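Local coordinates for protein NS2 (Infectious salmon anemia virus, PDB 5WCO) that serves as a matrix protein, probably polymerizing with its own kind and associating with the membrane to form a layer beneath the viral envelope, at residues M21-W26 against G62-L67; K40-I45 against S71-E76; P55-A60 against N127-E132; Q92-M97 against R122-N127. All coordinates share one frame; numbering follows the deposited sequence.

All four contacts lie in the larger helical lobe. Contacts 1 and 3 are the buried ones; both use helix 55-66, and they meet where Leu64 packs on Leu129. Contact 3 is apolar, whereas contact 1 also brings in a carboxylate that is paired with Arg126 from contact 4. Contacts 2 and 4 are only partly buried. An arginine-glutamate salt bridge spans contact 2, which ties a loop to helix 41-50; in contact 4 an imidazole ring meets aliphatic and sulfur groups. Contacts 3 and 4 use successive parts of helix 115-131 and share Asn127. Contacts 2 and 4 are far apart, their nearest atoms about 11 Å from each other.

Contact 1 (M21-W26 against G62-L67); sequences MNESQW and GVLLTL
Bends in the Glu23 chain, met by an extended Leu64, set up this contact. The glutamate turns at CB (chi1 -45°) and again at chi2 (-52°), which lays CG and the carboxylate alongside the C-terminal part of helix 55-66, while Leu64 sends CG opposite its own nitrogen (chi1 -169°) to cross Glu23 at about a right angle. Glu23 OE1 then lies 3.3 Å from Leu64 CG, and Glu23 CG sits 3.3 Å from Leu64 O. The true partner of Glu23 OE1 is Arg126 of helix 115-131, with which it forms a salt bridge, so the leucine flanks an ion pair. Further along, Leu64 CD2 touches Trp26 CE3 at 3.8 Å, coming to the indole obliquely. Leu65, next along the helix, brings CD2 to 3.8 Å from Glu23 CB. Trp26 itself is held by a stack with His30 and a cation-pi contact with Arg126. Just before the helix, Asn22 OD1 accepts a weak bond from Gln25 N. The arrangement is that of an asparagine N-cap starting helix 23-30, whose first turn packs against the C-terminal part of helix 55-66 in an all-helical domain.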
# COMPACT_ATOMS: atom_id res chain seq x y z
N MET A 21 -11.63 12.94 -6.95
CA MET A 21 -11.96 12.64 -8.34
C MET A 21 -10.87 11.82 -9.04
O MET A 21 -9.68 11.88 -8.66
CB MET A 21 -12.25 13.91 -9.15
CG MET A 21 -13.71 14.09 -9.50
SD MET A 21 -14.51 15.32 -8.44
CE MET A 21 -13.62 16.80 -8.94
N ASN A 22 -11.30 11.09 -10.07
CA ASN A 22 -10.53 10.02 -10.73
C ASN A 22 -10.01 8.79 -9.98
O ASN A 22 -8.83 8.44 -10.06
CB ASN A 22 -9.41 10.57 -11.60
CG ASN A 22 -8.91 9.54 -12.59
OD1 ASN A 22 -9.12 8.32 -12.43
ND2 ASN A 22 -8.22 10.02 -13.62
N GLU A 23 -10.91 8.11 -9.28
CA GLU A 23 -10.52 7.03 -8.40
C GLU A 23 -9.38 6.08 -8.78
O GLU A 23 -8.54 5.79 -7.95
CB GLU A 23 -11.77 6.27 -7.92
CG GLU A 23 -12.93 7.18 -7.46
CD GLU A 23 -12.50 8.22 -6.43
OE1 GLU A 23 -11.67 7.90 -5.54
OE2 GLU A 23 -13.00 9.36 -6.50
N SER A 24 -9.34 5.63 -10.04
CA SER A 24 -8.21 4.85 -10.53
C SER A 24 -6.85 5.52 -10.28
O SER A 24 -5.95 4.90 -9.70
CB SER A 24 -8.34 4.54 -12.02
OG SER A 24 -9.42 3.65 -12.23
N GLN A 25 -6.69 6.77 -10.71
CA GLN A 25 -5.39 7.37 -10.45
C GLN A 25 -5.21 7.53 -8.96
O GLN A 25 -4.11 7.35 -8.46
CB GLN A 25 -5.11 8.68 -11.20
CG GLN A 25 -3.67 9.27 -10.91
CD GLN A 25 -2.44 8.26 -11.12
OE1 GLN A 25 -2.52 7.27 -11.87
NE2 GLN A 25 -1.31 8.55 -10.44
N TRP A 26 -6.28 7.81 -8.23
CA TRP A 26 -6.12 8.01 -6.80
C TRP A 26 -5.55 6.74 -6.16
O TRP A 26 -4.55 6.76 -5.44
CB TRP A 26 -7.44 8.43 -6.11
CG TRP A 26 -7.14 8.75 -4.66
CD1 TRP A 26 -6.80 9.97 -4.14
CD2 TRP A 26 -7.08 7.82 -3.56
NE1 TRP A 26 -6.56 9.86 -2.79
CE2 TRP A 26 -6.72 8.56 -2.41
CE3 TRP A 26 -7.31 6.44 -3.44
CZ2 TRP A 26 -6.58 7.97 -1.16
CZ3 TRP A 26 -7.15 5.86 -2.22
CH2 TRP A 26 -6.80 6.61 -1.08
N GLY A 62 -13.64 -1.23 -4.45
CA GLY A 62 -14.90 -1.37 -5.18
C GLY A 62 -15.88 -0.23 -4.89
O GLY A 62 -16.44 0.38 -5.80
N VAL A 63 -16.07 0.05 -3.61
CA VAL A 63 -16.95 1.12 -3.15
C VAL A 63 -16.44 2.48 -3.63
O VAL A 63 -17.21 3.33 -4.10
CB VAL A 63 -17.01 1.10 -1.61
CG1 VAL A 63 -17.79 2.30 -1.07
CG2 VAL A 63 -17.60 -0.22 -1.11
N LEU A 64 -15.14 2.68 -3.54
CA LEU A 64 -14.58 3.96 -3.92
C LEU A 64 -14.77 4.17 -5.43
O LEU A 64 -15.05 5.28 -5.88
CB LEU A 64 -13.11 4.02 -3.48
CG LEU A 64 -12.47 5.40 -3.59
CD1 LEU A 64 -13.04 6.43 -2.58
CD2 LEU A 64 -10.94 5.27 -3.48
N LEU A 65 -14.65 3.09 -6.20
CA LEU A 65 -14.91 3.16 -7.64
C LEU A 65 -16.38 3.44 -7.99
O LEU A 65 -16.66 4.40 -8.71
CB LEU A 65 -14.44 1.89 -8.31
CG LEU A 65 -12.92 1.80 -8.40
CD1 LEU A 65 -12.49 0.39 -8.78
CD2 LEU A 65 -12.39 2.83 -9.40
N THR A 66 -17.30 2.61 -7.49
CA THR A 66 -18.75 2.85 -7.65
C THR A 66 -19.14 4.31 -7.33
O THR A 66 -19.64 5.03 -8.20
CB THR A 66 -19.58 1.91 -6.75
OG1 THR A 66 -19.18 0.55 -6.97
CG2 THR A 66 -21.08 2.06 -7.05
N LEU A 67 -18.91 4.74 -6.09
CA LEU A 67 -19.19 6.11 -5.69
C LEU A 67 -18.56 7.16 -6.61
O LEU A 67 -18.93 8.32 -6.55
CB LEU A 67 -18.72 6.35 -4.26
CG LEU A 67 -19.39 5.52 -3.16
CD1 LEU A 67 -18.74 5.79 -1.81
CD2 LEU A 67 -20.88 5.79 -3.13

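Contact 2 (K40-I45 against S71-E76); sequences KPRELI and SGLTVE
Arg42 and Glu76 stand roughly perpendicular to each other, and the whole contact is organised round that crossing. The arginine runs out straight from CG to NE (chi2 171°, chi3 -175°), reaching from helix 41-50 over to the loop that follows helix 55-66. Glu76 is bent at chi2, which sets OE2 beside the arginine's CB, CG and CD as well as NH1. Arg42 NH1 donates to Glu76 OE2 at 3.1 Å, and this hydrogen bond is part of a salt bridge. The oxygen lies at the edge of the guanidinium, practically in its plane, and accepts through the lone pair that points away from OE1. Because the two planes are 66° apart, this is a one-oxygen grip, not a side-on pairing of two nitrogens with two oxygens.

The aliphatic stem of the arginine is used as well. Leu73 CD2 lies over one face of the guanidinium and touches Arg42 CG at 3.7 Å, while Val75 CG2 comes to the edge of the group, 4.3 Å from Arg42 NH1. One turn further along the helix, Ile45 CG2 rests 4.1 Å from Glu76 CB. On their inner side Ile45 and Leu73 both pack on Leu65 of helix 55-66, so the apolar part of the contact joins the core.

Glu76 OE2 has a second salt-bridge partner in Arg46 NH2. With two arginines converging on one oxygen, the carboxylate is probably kept ionised, and the loop is tied to two successive turns of helix 41-50 by charge as well as by apolar contact.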
# COMPACT_ATOMS: atom_id res chain seq x y z
N LYS A 40 -7.98 0.47 -15.62
CA LYS A 40 -9.44 0.43 -15.68
C LYS A 40 -10.03 -0.17 -14.41
O LYS A 40 -9.41 -1.08 -13.80
CB LYS A 40 -9.95 -0.29 -16.94
CG LYS A 40 -10.21 0.65 -18.11
CD LYS A 40 -10.49 -0.15 -19.39
CE LYS A 40 -9.25 -0.91 -19.88
NZ LYS A 40 -9.49 -1.77 -21.08
N PRO A 41 -11.21 0.34 -14.00
CA PRO A 41 -11.91 -0.02 -12.76
C PRO A 41 -12.02 -1.52 -12.49
O PRO A 41 -11.59 -1.97 -11.41
CB PRO A 41 -13.28 0.63 -12.95
CG PRO A 41 -12.96 1.90 -13.72
CD PRO A 41 -11.83 1.51 -14.66
N ARG A 42 -12.56 -2.28 -13.45
CA ARG A 42 -12.67 -3.74 -13.29
C ARG A 42 -11.31 -4.43 -13.27
O ARG A 42 -11.12 -5.44 -12.57
CB ARG A 42 -13.55 -4.38 -14.39
CG ARG A 42 -14.98 -3.85 -14.45
CD ARG A 42 -15.74 -4.32 -15.68
NE ARG A 42 -17.06 -3.69 -15.75
CZ ARG A 42 -18.16 -4.16 -15.17
NH1 ARG A 42 -18.11 -5.29 -14.46
NH2 ARG A 42 -19.31 -3.51 -15.29
N GLU A 43 -10.36 -3.89 -14.03
CA GLU A 43 -9.03 -4.52 -14.10
C GLU A 43 -8.33 -4.41 -12.76
O GLU A 43 -7.74 -5.39 -12.28
CB GLU A 43 -8.19 -3.95 -15.24
CG GLU A 43 -8.59 -4.49 -16.60
CD GLU A 43 -8.62 -6.03 -16.64
OE1 GLU A 43 -7.73 -6.68 -16.04
OE2 GLU A 43 -9.55 -6.58 -17.28
N LEU A 44 -8.42 -3.22 -12.15
CA LEU A 44 -7.95 -3.04 -10.78
C LEU A 44 -8.57 -4.07 -9.85
O LEU A 44 -7.87 -4.64 -9.02
CB LEU A 44 -8.31 -1.65 -10.29
CG LEU A 44 -7.66 -0.52 -11.05
CD1 LEU A 44 -8.30 0.81 -10.66
CD2 LEU A 44 -6.19 -0.54 -10.75
N ILE A 45 -9.88 -4.31 -9.97
CA ILE A 45 -10.53 -5.28 -9.09
C ILE A 45 -10.03 -6.70 -9.36
O ILE A 45 -9.67 -7.43 -8.43
CB ILE A 45 -12.10 -5.24 -9.15
CG1 ILE A 45 -12.63 -3.80 -9.06
CG2 ILE A 45 -12.69 -6.08 -8.03
CD1 ILE A 45 -12.38 -3.13 -7.70
N SER A 71 -20.65 1.51 -12.46
CA SER A 71 -22.02 1.08 -12.21
C SER A 71 -22.33 -0.40 -11.97
O SER A 71 -23.44 -0.73 -11.53
CB SER A 71 -22.90 1.61 -13.34
OG SER A 71 -22.08 2.20 -14.32
N GLY A 72 -21.40 -1.31 -12.24
CA GLY A 72 -21.73 -2.71 -12.06
C GLY A 72 -20.59 -3.57 -11.56
O GLY A 72 -20.44 -4.72 -11.97
N LEU A 73 -19.80 -3.02 -10.64
CA LEU A 73 -18.64 -3.75 -10.14
C LEU A 73 -19.02 -4.91 -9.22
O LEU A 73 -18.17 -5.71 -8.81
CB LEU A 73 -17.69 -2.78 -9.43
CG LEU A 73 -17.28 -1.61 -10.31
CD1 LEU A 73 -16.29 -0.74 -9.59
CD2 LEU A 73 -16.68 -2.15 -11.59
N THR A 74 -20.31 -5.02 -8.91
CA THR A 74 -20.79 -6.02 -7.96
C THR A 74 -20.46 -7.45 -8.39
O THR A 74 -19.98 -8.24 -7.58
CB THR A 74 -22.30 -5.85 -7.69
OG1 THR A 74 -22.50 -4.65 -6.93
CG2 THR A 74 -22.85 -7.04 -6.91
N VAL A 75 -20.72 -7.78 -9.66
CA VAL A 75 -20.46 -9.13 -10.21
C VAL A 75 -18.99 -9.54 -10.17
O VAL A 75 -18.67 -10.72 -10.22
CB VAL A 75 -20.96 -9.31 -11.69
CG1 VAL A 75 -22.29 -8.62 -11.91
CG2 VAL A 75 -19.91 -8.80 -12.69
N GLU A 76 -18.10 -8.55 -10.10
CA GLU A 76 -16.68 -8.83 -9.92
C GLU A 76 -16.39 -9.46 -8.55
O GLU A 76 -15.40 -10.16 -8.37
CB GLU A 76 -15.83 -7.56 -10.12
CG GLU A 76 -16.01 -6.87 -11.48
CD GLU A 76 -15.46 -7.68 -12.67
OE1 GLU A 76 -14.58 -8.55 -12.47
OE2 GLU A 76 -15.91 -7.44 -13.82

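Contact 3 (P55-A60 against N127-E132); sequences PEVVYA and NWLKEE
Aromatic packing comes first: the six-membered part of the Trp128 indole is set against one face of helix 55-66. Its CH2 atom lies 3.6 Å from Glu56 CB, and Trp128 CZ3 is 3.8 Å from Ala60 CB; both carbons approach the ring obliquely. Between them Val57 CA comes to the ring edge, 4.1 Å from Trp128 CZ3, and Val57 CG2 is equally close to Trp128 CH2, so the indole spans one helical turn from Glu56 to Ala60. Trp128 reaches that far because its CG stands opposite the backbone nitrogen (chi1 -178°).

Aliphatic contacts are the second kind. Leu129 CD2 touches Val57 CG1 at 3.7 Å and Ala60 CB at 3.8 Å, so the alanine methyl is shared by the leucine and the tryptophan. The side chains of Val57 and Leu129 meet at a slant. No hydrogen bond joins the segments, and the carboxylate of Glu56 leads away from the indole. Leu129 also packs against Trp26 and Leu64.

The two helix axes come within 10.6 Å at an angle of 135°, running roughly against each other. This is the steeply inclined, apolar helix-helix packing of an all-helical globular domain, here joining helix 55-66 to helix 115-131.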
# COMPACT_ATOMS: atom_id res chain seq x y z
N PRO A 55 -9.33 -8.95 1.96
CA PRO A 55 -10.68 -8.77 1.44
C PRO A 55 -11.22 -7.34 1.64
O PRO A 55 -11.76 -6.77 0.68
CB PRO A 55 -11.51 -9.80 2.24
CG PRO A 55 -10.55 -10.53 3.12
CD PRO A 55 -9.19 -10.29 2.56
N GLU A 56 -11.07 -6.80 2.86
CA GLU A 56 -11.48 -5.43 3.15
C GLU A 56 -11.01 -4.43 2.09
O GLU A 56 -11.83 -3.64 1.58
CB GLU A 56 -10.98 -4.97 4.52
CG GLU A 56 -11.46 -5.78 5.69
CD GLU A 56 -10.64 -7.04 5.93
OE1 GLU A 56 -10.53 -7.86 4.98
OE2 GLU A 56 -10.11 -7.22 7.06
N VAL A 57 -9.71 -4.47 1.76
CA VAL A 57 -9.12 -3.49 0.85
C VAL A 57 -9.73 -3.55 -0.56
O VAL A 57 -10.09 -2.51 -1.14
CB VAL A 57 -7.55 -3.54 0.79
CG1 VAL A 57 -7.01 -2.47 -0.14
CG2 VAL A 57 -6.95 -3.34 2.16
N VAL A 58 -9.88 -4.75 -1.10
CA VAL A 58 -10.38 -4.92 -2.46
C VAL A 58 -11.83 -4.45 -2.53
O VAL A 58 -12.25 -3.76 -3.47
CB VAL A 58 -10.23 -6.38 -2.93
CG1 VAL A 58 -10.59 -6.52 -4.39
CG2 VAL A 58 -8.82 -6.86 -2.67
N TYR A 59 -12.61 -4.78 -1.51
CA TYR A 59 -13.99 -4.31 -1.45
C TYR A 59 -14.07 -2.77 -1.31
O TYR A 59 -14.93 -2.14 -1.93
CB TYR A 59 -14.79 -5.04 -0.36
CG TYR A 59 -15.21 -6.46 -0.74
CD1 TYR A 59 -14.31 -7.52 -0.65
CD2 TYR A 59 -16.50 -6.74 -1.20
CE1 TYR A 59 -14.68 -8.82 -0.98
CE2 TYR A 59 -16.88 -8.05 -1.55
CZ TYR A 59 -15.96 -9.08 -1.42
OH TYR A 59 -16.29 -10.37 -1.75
N ALA A 60 -13.17 -2.19 -0.50
CA ALA A 60 -13.10 -0.73 -0.32
C ALA A 60 -12.81 -0.03 -1.63
O ALA A 60 -13.44 0.98 -1.96
CB ALA A 60 -12.09 -0.36 0.72
N ASN A 127 -10.03 7.78 3.07
CA ASN A 127 -9.20 7.98 4.24
C ASN A 127 -8.80 6.65 4.88
O ASN A 127 -7.66 6.48 5.35
CB ASN A 127 -9.90 8.92 5.23
CG ASN A 127 -9.59 8.60 6.67
OD1 ASN A 127 -8.50 8.93 7.17
ND2 ASN A 127 -10.55 7.95 7.35
N TRP A 128 -9.72 5.70 4.86
CA TRP A 128 -9.45 4.38 5.43
C TRP A 128 -8.36 3.67 4.62
O TRP A 128 -7.40 3.12 5.17
CB TRP A 128 -10.73 3.54 5.47
CG TRP A 128 -10.51 2.20 6.08
CD1 TRP A 128 -10.54 1.90 7.39
CD2 TRP A 128 -10.22 0.98 5.39
NE1 TRP A 128 -10.28 0.57 7.58
CE2 TRP A 128 -10.08 -0.02 6.36
CE3 TRP A 128 -10.05 0.64 4.04
CZ2 TRP A 128 -9.80 -1.35 6.04
CZ3 TRP A 128 -9.76 -0.68 3.71
CH2 TRP A 128 -9.64 -1.66 4.71
N LEU A 129 -8.54 3.68 3.29
CA LEU A 129 -7.55 3.12 2.37
C LEU A 129 -6.16 3.73 2.60
O LEU A 129 -5.17 3.01 2.68
CB LEU A 129 -8.01 3.32 0.92
CG LEU A 129 -9.04 2.29 0.47
CD1 LEU A 129 -9.60 2.60 -0.91
CD2 LEU A 129 -8.46 0.86 0.52
N LYS A 130 -6.12 5.06 2.73
CA LYS A 130 -4.86 5.80 2.80
C LYS A 130 -4.11 5.66 4.13
O LYS A 130 -2.88 5.75 4.15
CB LYS A 130 -5.10 7.28 2.52
CG LYS A 130 -3.84 8.09 2.31
CD LYS A 130 -4.00 9.49 2.85
CE LYS A 130 -3.00 10.44 2.21
NZ LYS A 130 -3.43 10.82 0.84
N GLU A 131 -4.82 5.43 5.23
CA GLU A 131 -4.15 5.51 6.53
C GLU A 131 -4.42 4.41 7.57
O GLU A 131 -4.00 4.54 8.71
CB GLU A 131 -4.32 6.92 7.14
CG GLU A 131 -3.15 7.87 6.75
CD GLU A 131 -3.51 9.35 6.74
OE1 GLU A 131 -4.33 9.78 7.58
OE2 GLU A 131 -2.94 10.09 5.89
N GLU A 132 -5.08 3.33 7.17
CA GLU A 132 -5.46 2.27 8.12
C GLU A 132 -5.55 0.87 7.49
O GLU A 132 -5.70 -0.12 8.20
CB GLU A 132 -6.79 2.61 8.82
CG GLU A 132 -6.66 3.31 10.19
CD GLU A 132 -6.31 2.35 11.33
OE1 GLU A 132 -6.16 1.13 11.07
OE2 GLU A 132 -6.18 2.82 12.49

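Contact 4 (Q92-M97 against R122-N127); sequences QLVNGM and RDHIRN
His124 faces Val94 at the outer side of this contact, and Leu93, Met97 and Ile125 close its inner side. The inner part is the more buried and is backed by other helices. Leu93 CD2 touches Ile125 CD1 at 3.9 Å, and Met97 SD lies 4.1 Å from the same Ile125 methyl, so the end of the isoleucine takes both partners. Leu93 CD2 also reaches His124 CD2 at 3.9 Å, the two side chains running antiparallel alongside each other. Met97 takes the edge of the imidazole: its sulfur lies in the ring plane, 5.3 Å from the His124 centroid. The methionine chain, bent at chi3 (73°), also packs on Trp128 one turn further along helix 115-131. Behind this group helix 101-110 supplies Leu105, which touches both Met97 and Ile125, and Val108, which touches Leu93. Ile125 packs on Ala60 and Val63 of helix 55-66 too.

Helices 90-99 and 115-131 run nearly the same way here, their axes 30° apart and 11.5 Å at closest approach. In this all-helical domain they are neighbours bridged by side chains, with Val94 and His124 the residues whose CA atoms lie nearest each other.

Bordering solvent, the outer side comes down to a single close contact between an exposed valine and the ring. Val94 CG2 sits over a face of the imidazole, off-centre toward the rim and 3.4 Å from His124 CE1, in a CH-pi contact. His124 extends across to it with CG opposite the backbone nitrogen (chi1 -175°), and the valine stands roughly perpendicular to the histidine side chain.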
# COMPACT_ATOMS: atom_id res chain seq x y z
N GLN A 92 -23.75 3.11 9.96
CA GLN A 92 -23.86 1.70 9.62
C GLN A 92 -22.56 1.21 9.01
O GLN A 92 -21.99 0.19 9.43
CB GLN A 92 -25.02 1.46 8.65
CG GLN A 92 -26.41 1.61 9.26
CD GLN A 92 -27.51 1.80 8.21
OE1 GLN A 92 -27.57 2.84 7.55
NE2 GLN A 92 -28.36 0.80 8.05
N LEU A 93 -22.08 1.98 8.04
CA LEU A 93 -20.82 1.72 7.36
C LEU A 93 -19.65 1.54 8.32
O LEU A 93 -18.94 0.55 8.22
CB LEU A 93 -20.49 2.81 6.35
CG LEU A 93 -19.15 2.54 5.66
CD1 LEU A 93 -19.31 1.42 4.60
CD2 LEU A 93 -18.62 3.82 5.06
N VAL A 94 -19.45 2.47 9.24
CA VAL A 94 -18.32 2.40 10.16
C VAL A 94 -18.45 1.23 11.16
O VAL A 94 -17.44 0.63 11.52
CB VAL A 94 -18.11 3.74 10.89
CG1 VAL A 94 -17.20 3.57 12.13
CG2 VAL A 94 -17.53 4.76 9.94
N ASN A 95 -19.66 0.91 11.60
CA ASN A 95 -19.83 -0.20 12.53
C ASN A 95 -19.77 -1.54 11.81
O ASN A 95 -19.26 -2.51 12.34
CB ASN A 95 -21.13 -0.07 13.35
CG ASN A 95 -21.14 1.18 14.21
OD1 ASN A 95 -20.11 1.58 14.78
ND2 ASN A 95 -22.31 1.83 14.31
N GLY A 96 -20.30 -1.58 10.58
CA GLY A 96 -20.25 -2.78 9.80
C GLY A 96 -18.82 -3.18 9.46
O GLY A 96 -18.52 -4.35 9.32
N MET A 97 -17.94 -2.19 9.37
CA MET A 97 -16.53 -2.42 9.11
C MET A 97 -15.74 -2.91 10.34
O MET A 97 -14.53 -3.09 10.27
CB MET A 97 -15.88 -1.17 8.50
CG MET A 97 -16.18 -1.02 7.01
SD MET A 97 -15.48 0.46 6.28
CE MET A 97 -13.70 0.09 6.20
N ARG A 122 -17.52 8.30 0.86
CA ARG A 122 -16.38 8.37 -0.05
C ARG A 122 -15.11 8.78 0.72
O ARG A 122 -14.10 8.05 0.74
CB ARG A 122 -16.70 9.35 -1.20
CG ARG A 122 -15.57 9.59 -2.18
CD ARG A 122 -15.92 10.66 -3.21
NE ARG A 122 -16.93 10.21 -4.17
CZ ARG A 122 -18.14 10.75 -4.30
NH1 ARG A 122 -18.53 11.78 -3.54
NH2 ARG A 122 -18.98 10.26 -5.21
N ASP A 123 -15.17 9.94 1.36
CA ASP A 123 -14.06 10.43 2.16
C ASP A 123 -13.69 9.46 3.28
O ASP A 123 -12.53 9.35 3.64
CB ASP A 123 -14.37 11.82 2.72
CG ASP A 123 -14.66 12.82 1.63
OD1 ASP A 123 -14.11 12.66 0.51
OD2 ASP A 123 -15.44 13.77 1.90
N HIS A 124 -14.67 8.76 3.83
CA HIS A 124 -14.34 7.75 4.84
C HIS A 124 -13.47 6.63 4.28
O HIS A 124 -12.41 6.31 4.83
CB HIS A 124 -15.57 7.14 5.49
CG HIS A 124 -15.24 6.21 6.61
ND1 HIS A 124 -14.79 6.65 7.83
CD2 HIS A 124 -15.24 4.85 6.67
CE1 HIS A 124 -14.55 5.62 8.61
NE2 HIS A 124 -14.82 4.52 7.93
N ILE A 125 -13.94 6.03 3.18
CA ILE A 125 -13.28 4.88 2.56
C ILE A 125 -11.89 5.26 2.06
O ILE A 125 -10.92 4.55 2.29
CB ILE A 125 -14.10 4.31 1.39
CG1 ILE A 125 -15.50 3.89 1.86
CG2 ILE A 125 -13.34 3.17 0.73
CD1 ILE A 125 -15.49 2.77 2.90
N ARG A 126 -11.82 6.41 1.37
CA ARG A 126 -10.56 6.95 0.87
C ARG A 126 -9.57 7.13 2.00
O ARG A 126 -8.44 6.64 1.94
CB ARG A 126 -10.82 8.27 0.16
CG ARG A 126 -9.58 9.08 -0.16
CD ARG A 126 -9.70 9.66 -1.57
NE ARG A 126 -11.04 10.18 -1.83
CZ ARG A 126 -11.54 10.36 -3.04
NH1 ARG A 126 -10.81 10.05 -4.11
NH2 ARG A 126 -12.78 10.84 -3.17
N ASN A 127 -10.03 7.78 3.07
CA ASN A 127 -9.20 7.98 4.24
C ASN A 127 -8.80 6.65 4.88
O ASN A 127 -7.66 6.48 5.35
CB ASN A 127 -9.90 8.92 5.23
CG ASN A 127 -9.59 8.60 6.67
OD1 ASN A 127 -8.50 8.93 7.17
ND2 ASN A 127 -10.55 7.95 7.35